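Local coordinates for protein FkbI (Streptomyces hygroscopicus, PDB 1R2J) that probably acts as an FAD-dependent acyl-ACP dehydrogenase in making the methoxymalonyl extender unit of the polyketide immunosuppressant FK520, at residues 107-112 with 151-156; 112-117 with 139-144; 175-180 with 192-197. All coordinates share one frame; numbering follows the deposited sequence.

Contact 1. Residues 107-112 with 151-156; sequences AAVGFS and HLVVFG. With FAD (flavin-adenine dinucleotide), chain B.
Parallel strand pairing brings Ala107 to Gly110 alongside His151 to Val154 at the flavin-binding edge of a small sheet, the two strand axes 18° apart. Ala108 and Gly110 make the ladder with their N-H and C=O groups. Ala108 N bonds to His151 O and Gly110 N to Val153 O, while Ala108 O receives Val153 N at 2.9 Å and Gly110 O receives Phe155 N. The carbonyl in the same peptide as Gly110 N points the opposite way: Val109 O accepts FAD N3 at 3.0 Å. This is the middle domain of the acyl-CoA dehydrogenase fold, and its strand end reads the pyrimidine rim of the flavin through main-chain atoms. Two N-H groups grip one carbonyl, with FAD O2 lying 3.0 Å from Phe111 N and 2.8 Å from Ser112 N, which would probably draw negative charge toward that end of the ring system. The same oxygen sits over the centre of the Phe111 ring, 3.0 Å above its plane. Phe111 CB packs on Phe155 CB at 3.8 Å. Val109 CG1, anti to the backbone N (chi1 -170°), comes in the plane of the Phe155 ring at its edge, nearest CE2 at 3.9 Å. Met80 of helix 69-88 touches both Val109 and Phe111. On the other face Ala108 CB meets Leu152 CD1 at 3.9 Å.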
loop_
_atom_site.group_PDB
_atom_site.type_symbol
_atom_site.label_atom_id
_atom_site.label_comp_id
_atom_site.label_asym_id
_atom_site.label_seq_id
_atom_site.Cartn_x
_atom_site.Cartn_y
_atom_site.Cartn_z
ATOM N N ALA A 107 10.173 -1.285 7.057
ATOM C CA ALA A 107 10.399 0.069 6.572
ATOM C C ALA A 107 9.081 0.718 6.195
ATOM O O ALA A 107 8.071 0.038 6.010
ATOM C CB ALA A 107 11.318 0.052 5.378
ATOM N N ALA A 108 9.094 2.042 6.097
ATOM C CA ALA A 108 7.907 2.795 5.725
ATOM C C ALA A 108 8.401 3.865 4.769
ATOM O O ALA A 108 9.600 4.134 4.704
ATOM C CB ALA A 108 7.267 3.434 6.964
ATOM N N VAL A 109 7.486 4.468 4.021
ATOM C CA VAL A 109 7.857 5.501 3.067
ATOM C C VAL A 109 7.011 6.746 3.322
ATOM O O VAL A 109 5.795 6.709 3.175
ATOM C CB VAL A 109 7.613 5.018 1.624
ATOM C CG1 VAL A 109 8.228 5.997 0.636
ATOM C CG2 VAL A 109 8.183 3.621 1.444
ATOM N N GLY A 110 7.657 7.843 3.700
ATOM C CA GLY A 110 6.929 9.068 3.970
ATOM C C GLY A 110 7.329 10.219 3.068
ATOM O O GLY A 110 8.486 10.646 3.059
ATOM N N PHE A 111 6.373 10.714 2.295
ATOM C CA PHE A 111 6.617 11.839 1.402
ATOM C C PHE A 111 5.548 12.902 1.621
ATOM O O PHE A 111 5.790 14.099 1.455
ATOM C CB PHE A 111 6.635 11.374 -0.063
ATOM C CG PHE A 111 5.547 10.387 -0.414
ATOM C CD1 PHE A 111 4.274 10.821 -0.763
ATOM C CD2 PHE A 111 5.802 9.018 -0.385
ATOM C CE1 PHE A 111 3.262 9.899 -1.080
ATOM C CE2 PHE A 111 4.803 8.089 -0.697
ATOM C CZ PHE A 111 3.530 8.529 -1.045
ATOM N N SER A 112 4.364 12.458 2.019
ATOM C CA SER A 112 3.264 13.373 2.261
ATOM C C SER A 112 3.472 14.272 3.485
ATOM O O SER A 112 4.082 13.868 4.471
ATOM C CB SER A 112 1.971 12.584 2.429
ATOM O OG SER A 112 0.944 13.470 2.830
ATOM N N HIS A 151 13.321 1.265 9.498
ATOM C CA HIS A 151 13.818 2.234 8.532
ATOM C C HIS A 151 12.720 3.152 8.014
ATOM O O HIS A 151 11.610 2.708 7.711
ATOM C CB HIS A 151 14.448 1.517 7.335
ATOM C CG HIS A 151 15.608 0.642 7.693
ATOM N ND1 HIS A 151 16.741 1.125 8.313
ATOM C CD2 HIS A 151 15.812 -0.684 7.515
ATOM C CE1 HIS A 151 17.592 0.133 8.502
ATOM N NE2 HIS A 151 17.053 -0.976 8.026
ATOM N N LEU A 152 13.038 4.437 7.908
ATOM C CA LEU A 152 12.083 5.405 7.397
ATOM C C LEU A 152 12.656 5.997 6.121
ATOM O O LEU A 152 13.674 6.690 6.150
ATOM C CB LEU A 152 11.819 6.509 8.424
ATOM C CG LEU A 152 10.950 6.169 9.646
ATOM C CD1 LEU A 152 9.592 5.651 9.185
ATOM C CD2 LEU A 152 11.628 5.131 10.503
ATOM N N VAL A 153 12.014 5.693 4.999
ATOM C CA VAL A 153 12.456 6.196 3.705
ATOM C C VAL A 153 11.778 7.543 3.516
ATOM O O VAL A 153 10.592 7.620 3.185
ATOM C CB VAL A 153 12.057 5.230 2.585
ATOM C CG1 VAL A 153 12.623 5.703 1.253
ATOM C CG2 VAL A 153 12.572 3.843 2.915
ATOM N N VAL A 154 12.549 8.604 3.733
ATOM C CA VAL A 154 12.038 9.969 3.662
ATOM C C VAL A 154 12.401 10.776 2.419
ATOM O O VAL A 154 13.562 10.823 2.004
ATOM C CB VAL A 154 12.498 10.758 4.914
ATOM C CG1 VAL A 154 11.956 12.176 4.893
ATOM C CG2 VAL A 154 12.037 10.038 6.156
ATOM N N PHE A 155 11.387 11.419 1.845
ATOM C CA PHE A 155 11.546 12.263 0.666
ATOM C C PHE A 155 11.664 13.707 1.142
ATOM O O PHE A 155 11.076 14.081 2.161
ATOM C CB PHE A 155 10.328 12.136 -0.257
ATOM C CG PHE A 155 10.393 10.965 -1.201
ATOM C CD1 PHE A 155 10.844 11.133 -2.502
ATOM C CD2 PHE A 155 10.000 9.701 -0.790
ATOM C CE1 PHE A 155 10.899 10.059 -3.381
ATOM C CE2 PHE A 155 10.052 8.621 -1.664
ATOM C CZ PHE A 155 10.501 8.801 -2.961
ATOM N N GLY A 156 12.416 14.514 0.400
ATOM C CA GLY A 156 12.597 15.907 0.767
ATOM C C GLY A 156 13.314 16.712 -0.302
ATOM O O GLY A 156 13.650 16.180 -1.363
HETATM P PA FAD B . -5.831 17.012 -0.617
HETATM O O1A FAD B . -4.701 16.371 -1.277
HETATM O O2A FAD B . -5.950 17.972 0.537
HETATM O O5B FAD B . -7.182 16.299 -0.693
HETATM C C5B FAD B . -7.810 16.914 -1.746
HETATM C C4B FAD B . -9.159 16.441 -2.165
HETATM O O4B FAD B . -9.164 17.402 -3.278
HETATM C C3B FAD B . -9.008 15.086 -2.782
HETATM O O3B FAD B . -10.264 14.499 -2.873
HETATM C C2B FAD B . -8.417 15.334 -4.087
HETATM O O2B FAD B . -8.589 14.372 -5.160
HETATM C C1B FAD B . -8.957 16.735 -4.498
HETATM N N9A FAD B . -7.997 17.455 -5.267
HETATM C C8A FAD B . -6.748 18.032 -4.912
HETATM N N7A FAD B . -6.112 18.619 -5.882
HETATM C C5A FAD B . -6.938 18.460 -6.978
HETATM C C6A FAD B . -6.841 18.859 -8.314
HETATM N N6A FAD B . -5.796 19.550 -8.791
HETATM N N1A FAD B . -7.873 18.524 -9.170
HETATM C C2A FAD B . -8.946 17.828 -8.724
HETATM N N3A FAD B . -9.138 17.387 -7.411
HETATM C C4A FAD B . -8.023 17.786 -6.622
HETATM N N1 FAD B . 1.264 9.347 2.490
HETATM C C2 FAD B . 2.607 8.968 2.441
HETATM O O2 FAD B . 3.501 9.748 2.060
HETATM N N3 FAD B . 2.963 7.685 2.834
HETATM C C4 FAD B . 2.059 6.698 3.304
HETATM O O4 FAD B . 2.493 5.556 3.641
HETATM C C4X FAD B . 0.743 7.101 3.365
HETATM N N5 FAD B . -0.199 6.107 3.871
HETATM C C5X FAD B . -1.554 6.483 3.982
HETATM C C6 FAD B . -2.538 5.591 4.486
HETATM C C7 FAD B . -3.914 5.930 4.659
HETATM C C7M FAD B . -4.899 4.905 5.216
HETATM C C8 FAD B . -4.320 7.248 4.311
HETATM C C8M FAD B . -5.740 7.761 4.471
HETATM C C9 FAD B . -3.414 8.141 3.800
HETATM C C9A FAD B . -2.028 7.793 3.597
HETATM N N10 FAD B . -1.004 8.732 3.055
HETATM C C10 FAD B . 0.356 8.416 2.955
HETATM C "C1'" FAD B . -1.664 9.904 2.667
HETATM C "C2'" FAD B . -2.154 9.836 1.111
HETATM O "O2'" FAD B . -0.910 10.221 0.460
HETATM C "C3'" FAD B . -3.059 10.929 0.987
HETATM O "O3'" FAD B . -4.397 10.399 0.809
HETATM C "C4'" FAD B . -3.120 12.100 -0.025
HETATM O "O4'" FAD B . -1.966 12.831 -0.341
HETATM C "C5'" FAD B . -4.047 12.877 0.783
HETATM O "O5'" FAD B . -3.845 14.256 0.739
HETATM P P FAD B . -4.756 15.112 1.775
HETATM O O1P FAD B . -3.520 15.643 1.448
HETATM O O2P FAD B . -4.992 16.474 2.482
HETATM O O3P FAD B . -5.380 16.100 0.644
#

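Contact 2. Residues 112-117 with 139-144; sequences SERQAG and HKVWTT. With FAD (flavin-adenine dinucleotide), chain B.
Ser112 O accepts the N-H of Val141 at 3.0 Å, the donor standing 44° out of the carbonyl plane, just before the chain from Glu113 to Ala116 folds into a type I beta turn. Glu113 N to Ala116 O and Ala116 N to Glu113 O close that turn. Val141 points toward segment 112-117: its CG2 lies 3.3 Å from Ser112 OG and also packs against the carbonyl carbon of Glu113. Its other methyl, CG1, is anti to the carbonyl carbon (chi1 -64°), meets Arg114 CD at 3.7 Å and also lies at the edge of the guanidinium, near its plane. Arg114 N is hydrogen-bonded to a water that returns a weak bond to His139 O. The Glu113 and Lys140 side chains cross obliquely, and Lys140 NZ forms a salt bridge to Glu113 OE1, although the place of that oxygen is less sure; NZ is also hydrogen-bonded to the carbonyls of Phe111 and Phe155. Gln115 NE2 bonds to Glu113 OE2 at 2.8 Å, approaching from above the carboxylate plane. An alanine in place of Glu113 would probably leave the ammonium of Lys140 without its acidic mate and the amide of Gln115 with one partner fewer. Beyond the corner at Trp142 the chain turns to the flavin. The Trp142 indole has FAD C8M over one face, offset toward the rim, with CE3 at 3.6 Å from FAD C8. Thr144 OG1 donates to FAD N5 at 2.6 Å and Thr144 N to FAD O4 at 2.9 Å. A tryptophan and a threonine two residues on, set against the flavin in this way, are a familiar feature of the acyl-CoA dehydrogenase cofactor site.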
loop_
_atom_site.group_PDB
_atom_site.type_symbol
_atom_site.label_atom_id
_atom_site.label_comp_id
_atom_site.label_asym_id
_atom_site.label_seq_id
_atom_site.Cartn_x
_atom_site.Cartn_y
_atom_site.Cartn_z
ATOM N N SER A 112 4.364 12.458 2.019
ATOM C CA SER A 112 3.264 13.373 2.261
ATOM C C SER A 112 3.472 14.272 3.485
ATOM O O SER A 112 4.082 13.868 4.471
ATOM C CB SER A 112 1.971 12.584 2.429
ATOM O OG SER A 112 0.944 13.470 2.830
ATOM N N GLU A 113 2.962 15.497 3.406
ATOM C CA GLU A 113 3.070 16.450 4.506
ATOM C C GLU A 113 1.730 17.152 4.712
ATOM O O GLU A 113 0.846 17.084 3.857
ATOM C CB GLU A 113 4.168 17.484 4.222
ATOM C CG GLU A 113 5.550 16.867 4.015
ATOM C CD GLU A 113 6.669 17.899 3.948
ATOM O OE1 GLU A 113 7.786 17.532 3.531
ATOM O OE2 GLU A 113 6.434 19.070 4.315
ATOM N N ARG A 114 1.590 17.826 5.849
ATOM C CA ARG A 114 0.355 18.527 6.182
ATOM C C ARG A 114 -0.144 19.421 5.044
ATOM O O ARG A 114 -1.337 19.451 4.747
ATOM C CB ARG A 114 0.559 19.367 7.451
ATOM C CG ARG A 114 -0.655 19.419 8.365
ATOM C CD ARG A 114 -0.951 18.048 8.968
ATOM N NE ARG A 114 -2.084 18.078 9.893
ATOM C CZ ARG A 114 -2.413 17.077 10.706
ATOM N NH1 ARG A 114 -1.692 15.966 10.716
ATOM N NH2 ARG A 114 -3.467 17.184 11.505
ATOM N N GLN A 115 0.772 20.139 4.401
ATOM C CA GLN A 115 0.399 21.037 3.314
ATOM C C GLN A 115 0.645 20.463 1.917
ATOM O O GLN A 115 0.351 21.113 0.912
ATOM C CB GLN A 115 1.161 22.357 3.451
ATOM C CG GLN A 115 2.621 22.303 3.001
ATOM C CD GLN A 115 3.493 21.375 3.834
ATOM O OE1 GLN A 115 3.210 21.116 5.006
ATOM N NE2 GLN A 115 4.575 20.890 3.236
ATOM N N ALA A 116 1.185 19.251 1.855
ATOM C CA ALA A 116 1.476 18.614 0.576
ATOM C C ALA A 116 0.871 17.215 0.508
ATOM O O ALA A 116 1.469 16.248 0.985
ATOM C CB ALA A 116 2.998 18.545 0.356
ATOM N N GLY A 117 -0.324 17.122 -0.073
ATOM C CA GLY A 117 -0.998 15.841 -0.206
ATOM C C GLY A 117 -0.989 15.415 -1.657
ATOM O O GLY A 117 -0.099 14.693 -2.098
ATOM N N HIS A 139 8.691 17.163 8.433
ATOM C CA HIS A 139 7.549 16.495 9.034
ATOM C C HIS A 139 6.759 15.772 7.947
ATOM O O HIS A 139 6.530 16.322 6.871
ATOM C CB HIS A 139 6.649 17.535 9.714
ATOM C CG HIS A 139 5.485 16.949 10.456
ATOM N ND1 HIS A 139 4.573 16.104 9.859
ATOM C CD2 HIS A 139 5.071 17.104 11.736
ATOM C CE1 HIS A 139 3.649 15.764 10.740
ATOM N NE2 HIS A 139 3.928 16.358 11.887
ATOM N N LYS A 140 6.363 14.535 8.223
ATOM C CA LYS A 140 5.570 13.756 7.277
ATOM C C LYS A 140 4.297 13.356 8.009
ATOM O O LYS A 140 4.286 13.266 9.240
ATOM C CB LYS A 140 6.322 12.501 6.819
ATOM C CG LYS A 140 7.587 12.770 6.008
ATOM C CD LYS A 140 7.296 13.601 4.765
ATOM C CE LYS A 140 8.566 13.889 3.974
ATOM N NZ LYS A 140 8.329 14.767 2.783
ATOM N N VAL A 141 3.226 13.118 7.259
ATOM C CA VAL A 141 1.959 12.741 7.862
ATOM C C VAL A 141 1.439 11.419 7.326
ATOM O O VAL A 141 1.794 10.999 6.223
ATOM C CB VAL A 141 0.880 13.812 7.605
ATOM C CG1 VAL A 141 1.265 15.117 8.284
ATOM C CG2 VAL A 141 0.694 14.009 6.098
ATOM N N TRP A 142 0.607 10.761 8.129
ATOM C CA TRP A 142 -0.009 9.497 7.740
ATOM C C TRP A 142 0.889 8.409 7.173
ATOM O O TRP A 142 0.427 7.592 6.382
ATOM C CB TRP A 142 -1.115 9.765 6.724
ATOM C CG TRP A 142 -2.386 10.163 7.340
ATOM C CD1 TRP A 142 -2.803 11.429 7.630
ATOM C CD2 TRP A 142 -3.426 9.286 7.767
ATOM N NE1 TRP A 142 -4.046 11.394 8.210
ATOM C CE2 TRP A 142 -4.453 10.089 8.306
ATOM C CE3 TRP A 142 -3.592 7.896 7.747
ATOM C CZ2 TRP A 142 -5.635 9.547 8.822
ATOM C CZ3 TRP A 142 -4.765 7.357 8.259
ATOM C CH2 TRP A 142 -5.773 8.184 8.789
ATOM N N THR A 143 2.153 8.373 7.571
ATOM C CA THR A 143 3.067 7.361 7.053
ATOM C C THR A 143 2.650 5.948 7.454
ATOM O O THR A 143 2.661 5.598 8.634
ATOM C CB THR A 143 4.497 7.616 7.548
ATOM O OG1 THR A 143 4.810 9.002 7.371
ATOM C CG2 THR A 143 5.491 6.786 6.752
ATOM N N THR A 144 2.289 5.134 6.465
ATOM C CA THR A 144 1.866 3.759 6.720
ATOM C C THR A 144 2.975 2.871 7.278
ATOM O O THR A 144 4.114 2.922 6.813
ATOM C CB THR A 144 1.337 3.092 5.436
ATOM O OG1 THR A 144 0.176 3.793 4.976
ATOM C CG2 THR A 144 0.973 1.634 5.710
HETATM P PA FAD B . -5.831 17.012 -0.617
HETATM O O1A FAD B . -4.701 16.371 -1.277
HETATM O O2A FAD B . -5.950 17.972 0.537
HETATM O O5B FAD B . -7.182 16.299 -0.693
HETATM C C5B FAD B . -7.810 16.914 -1.746
HETATM C C4B FAD B . -9.159 16.441 -2.165
HETATM O O4B FAD B . -9.164 17.402 -3.278
HETATM C C3B FAD B . -9.008 15.086 -2.782
HETATM O O3B FAD B . -10.264 14.499 -2.873
HETATM C C2B FAD B . -8.417 15.334 -4.087
HETATM O O2B FAD B . -8.589 14.372 -5.160
HETATM C C1B FAD B . -8.957 16.735 -4.498
HETATM N N9A FAD B . -7.997 17.455 -5.267
HETATM C C8A FAD B . -6.748 18.032 -4.912
HETATM N N7A FAD B . -6.112 18.619 -5.882
HETATM C C5A FAD B . -6.938 18.460 -6.978
HETATM C C6A FAD B . -6.841 18.859 -8.314
HETATM N N6A FAD B . -5.796 19.550 -8.791
HETATM N N1A FAD B . -7.873 18.524 -9.170
HETATM C C2A FAD B . -8.946 17.828 -8.724
HETATM N N3A FAD B . -9.138 17.387 -7.411
HETATM C C4A FAD B . -8.023 17.786 -6.622
HETATM N N1 FAD B . 1.264 9.347 2.490
HETATM C C2 FAD B . 2.607 8.968 2.441
HETATM O O2 FAD B . 3.501 9.748 2.060
HETATM N N3 FAD B . 2.963 7.685 2.834
HETATM C C4 FAD B . 2.059 6.698 3.304
HETATM O O4 FAD B . 2.493 5.556 3.641
HETATM C C4X FAD B . 0.743 7.101 3.365
HETATM N N5 FAD B . -0.199 6.107 3.871
HETATM C C5X FAD B . -1.554 6.483 3.982
HETATM C C6 FAD B . -2.538 5.591 4.486
HETATM C C7 FAD B . -3.914 5.930 4.659
HETATM C C7M FAD B . -4.899 4.905 5.216
HETATM C C8 FAD B . -4.320 7.248 4.311
HETATM C C8M FAD B . -5.740 7.761 4.471
HETATM C C9 FAD B . -3.414 8.141 3.800
HETATM C C9A FAD B . -2.028 7.793 3.597
HETATM N N10 FAD B . -1.004 8.732 3.055
HETATM C C10 FAD B . 0.356 8.416 2.955
HETATM C "C1'" FAD B . -1.664 9.904 2.667
HETATM C "C2'" FAD B . -2.154 9.836 1.111
HETATM O "O2'" FAD B . -0.910 10.221 0.460
HETATM C "C3'" FAD B . -3.059 10.929 0.987
HETATM O "O3'" FAD B . -4.397 10.399 0.809
HETATM C "C4'" FAD B . -3.120 12.100 -0.025
HETATM O "O4'" FAD B . -1.966 12.831 -0.341
HETATM C "C5'" FAD B . -4.047 12.877 0.783
HETATM O "O5'" FAD B . -3.845 14.256 0.739
HETATM P P FAD B . -4.756 15.112 1.775
HETATM O O1P FAD B . -3.520 15.643 1.448
HETATM O O2P FAD B . -4.992 16.474 2.482
HETATM O O3P FAD B . -5.380 16.100 0.644
HETATM O O HOH W 1 3.691 18.079 7.808
#

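Contact 3. Residues 175-180 with 192-197; sequences VRVERV and ADLHLD
Val177 and Ala192 meet at the apolar centre of two antiparallel strands, 175-179 and 192-196, that follow one another in the chain and belong to the beta-structured middle domain of the acyl-CoA dehydrogenase fold. Val177 CG2, anti to the backbone N, is only 3.4 Å from Ala192 CB, tighter than usual for two carbons. Val177 shares its face with Val175, Leu194 and Leu196. On this face Val175 and Leu196 lie side by side, pointing the same way, and touch through CG2 and CD2 at 3.7 Å. Leu194 and Leu196 extend the packing inward, onto Leu152 and Val154 of strand 151-156, so that this sheet packs on the one that holds contact 1. At the end of the pair, Val180 CG2 rests against the backbone of Ala192.

Between the faces runs a regular antiparallel ladder. Arg176 and His195 form one hydrogen-bonded pair, with Arg176 N reaching His195 O and His195 N reaching Arg176 O at 2.8 Å. Glu178 and Asp193 form the next; Asp193 N is 2.7 Å from Glu178 O. In the non-hydrogen-bonded pairs, Val175 CA and Val177 CA make CA-H...O contacts to His195 O and Asp193 O.

The opposite face, with Arg176, Glu178, Asp193 and His195, is polar and partly open to solvent. Here Arg176 CB packs on His195 CB at 3.8 Å. The imidazole also meets the ring of His139, their planes about 80° apart. Glu178 CB approaches the imidazole at its edge, 3.6 Å from His195 NE2. The carboxylate plane is turned 57° from that of the imidazole, and Glu178 OE2 stands 4.0 Å from that same nitrogen.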
loop_
_atom_site.group_PDB
_atom_site.type_symbol
_atom_site.label_atom_id
_atom_site.label_comp_id
_atom_site.label_asym_id
_atom_site.label_seq_id
_atom_site.Cartn_x
_atom_site.Cartn_y
_atom_site.Cartn_z
ATOM N N VAL A 175 14.215 11.953 15.970
ATOM C CA VAL A 175 13.024 11.500 15.264
ATOM C C VAL A 175 11.941 11.071 16.235
ATOM O O VAL A 175 12.204 10.390 17.232
ATOM C CB VAL A 175 13.312 10.320 14.299
ATOM C CG1 VAL A 175 13.796 9.120 15.073
ATOM C CG2 VAL A 175 12.040 9.953 13.525
ATOM N N ARG A 176 10.718 11.495 15.939
ATOM C CA ARG A 176 9.566 11.156 16.753
ATOM C C ARG A 176 8.457 10.662 15.836
ATOM O O ARG A 176 8.002 11.381 14.944
ATOM C CB ARG A 176 9.090 12.375 17.551
ATOM C CG ARG A 176 10.076 12.857 18.617
ATOM C CD ARG A 176 10.327 11.781 19.679
ATOM N NE ARG A 176 11.249 12.216 20.731
ATOM C CZ ARG A 176 11.684 11.435 21.719
ATOM N NH1 ARG A 176 11.282 10.172 21.797
ATOM N NH2 ARG A 176 12.521 11.913 22.632
ATOM N N VAL A 177 8.050 9.417 16.046
ATOM C CA VAL A 177 6.985 8.809 15.266
ATOM C C VAL A 177 5.717 8.845 16.111
ATOM O O VAL A 177 5.589 8.110 17.092
ATOM C CB VAL A 177 7.336 7.351 14.907
ATOM C CG1 VAL A 177 7.862 6.629 16.130
ATOM C CG2 VAL A 177 6.107 6.637 14.366
ATOM N N GLU A 178 4.787 9.718 15.741
ATOM C CA GLU A 178 3.537 9.852 16.480
ATOM C C GLU A 178 2.408 9.186 15.695
ATOM O O GLU A 178 2.027 9.640 14.616
ATOM C CB GLU A 178 3.218 11.335 16.719
ATOM C CG GLU A 178 2.645 11.637 18.108
ATOM C CD GLU A 178 3.726 11.831 19.169
ATOM O OE1 GLU A 178 3.413 11.702 20.375
ATOM O OE2 GLU A 178 4.883 12.127 18.801
ATOM N N ARG A 179 1.879 8.101 16.247
ATOM C CA ARG A 179 0.813 7.354 15.597
ATOM C C ARG A 179 -0.450 8.188 15.392
ATOM O O ARG A 179 -0.826 8.990 16.249
ATOM C CB ARG A 179 0.465 6.114 16.428
ATOM C CG ARG A 179 1.633 5.175 16.703
ATOM C CD ARG A 179 1.218 4.058 17.655
ATOM N NE ARG A 179 2.315 3.148 17.982
ATOM C CZ ARG A 179 2.214 2.101 18.797
ATOM N NH1 ARG A 179 1.054 1.818 19.381
ATOM N NH2 ARG A 179 3.275 1.334 19.027
ATOM N N VAL A 180 -1.098 8.004 14.245
ATOM C CA VAL A 180 -2.348 8.705 13.969
ATOM C C VAL A 180 -3.295 8.120 15.017
ATOM O O VAL A 180 -3.471 6.908 15.086
ATOM C CB VAL A 180 -2.871 8.383 12.548
ATOM C CG1 VAL A 180 -4.172 9.138 12.280
ATOM C CG2 VAL A 180 -1.825 8.760 11.522
ATOM N N ALA A 192 1.417 6.779 11.141
ATOM C CA ALA A 192 1.995 7.695 12.109
ATOM C C ALA A 192 2.665 8.869 11.419
ATOM O O ALA A 192 3.191 8.730 10.317
ATOM C CB ALA A 192 2.999 6.954 12.980
ATOM N N ASP A 193 2.621 10.033 12.061
ATOM C CA ASP A 193 3.263 11.214 11.508
ATOM C C ASP A 193 4.724 11.131 11.927
ATOM O O ASP A 193 5.048 10.533 12.956
ATOM C CB ASP A 193 2.645 12.500 12.069
ATOM C CG ASP A 193 1.162 12.634 11.748
ATOM O OD1 ASP A 193 0.716 12.107 10.705
ATOM O OD2 ASP A 193 0.443 13.285 12.536
ATOM N N LEU A 194 5.602 11.731 11.134
ATOM C CA LEU A 194 7.024 11.718 11.436
ATOM C C LEU A 194 7.524 13.123 11.758
ATOM O O LEU A 194 7.367 14.051 10.963
ATOM C CB LEU A 194 7.810 11.163 10.244
ATOM C CG LEU A 194 7.374 9.808 9.685
ATOM C CD1 LEU A 194 8.285 9.413 8.527
ATOM C CD2 LEU A 194 7.413 8.761 10.788
ATOM N N HIS A 195 8.119 13.280 12.932
ATOM C CA HIS A 195 8.667 14.567 13.334
ATOM C C HIS A 195 10.181 14.444 13.237
ATOM O O HIS A 195 10.801 13.686 13.983
ATOM C CB HIS A 195 8.243 14.889 14.763
ATOM C CG HIS A 195 6.760 14.855 14.966
ATOM N ND1 HIS A 195 5.917 15.812 14.446
ATOM C CD2 HIS A 195 5.970 13.967 15.614
ATOM C CE1 HIS A 195 4.670 15.515 14.765
ATOM N NE2 HIS A 195 4.674 14.399 15.474
ATOM N N LEU A 196 10.767 15.172 12.295
ATOM C CA LEU A 196 12.208 15.132 12.088
ATOM C C LEU A 196 12.870 16.450 12.486
ATOM O O LEU A 196 12.850 17.422 11.728
ATOM C CB LEU A 196 12.511 14.824 10.620
ATOM C CG LEU A 196 11.911 13.536 10.048
ATOM C CD1 LEU A 196 12.187 13.476 8.556
ATOM C CD2 LEU A 196 12.493 12.323 10.753
ATOM N N ASP A 197 13.467 16.468 13.675
ATOM C CA ASP A 197 14.137 17.661 14.191
ATOM C C ASP A 197 15.654 17.492 14.103
ATOM O O ASP A 197 16.267 16.857 14.962
ATOM C CB ASP A 197 13.693 17.903 15.640
ATOM C CG ASP A 197 14.439 19.047 16.306
ATOM O OD1 ASP A 197 14.659 20.087 15.648
ATOM O OD2 ASP A 197 14.795 18.907 17.496
#

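How the contacts relate
Contacts 1 and 2 share Ser112 and both touch FAD: contact 1 meets the pyrimidine end of the flavin through main-chain atoms, while contact 2 reaches N5 and the dimethylbenzene end. Their centres are about 10 Å apart, and Lys140 ties them, with Lys140 NZ 2.9 Å from Phe111 O. Contact 2 then continues into contact 3, because strands 133-143 and 192-196 are neighbours in one sheet: Lys140 O lies 2.8 Å from Leu194 N, and Trp142 N lies 2.9 Å from Asp193 OD1. Contact 3 stands further out, the side chain of Val180 about 8 Å from FAD, and packs on contact 1 through Val154 CG1 and Leu196 CD1, 3.9 Å apart.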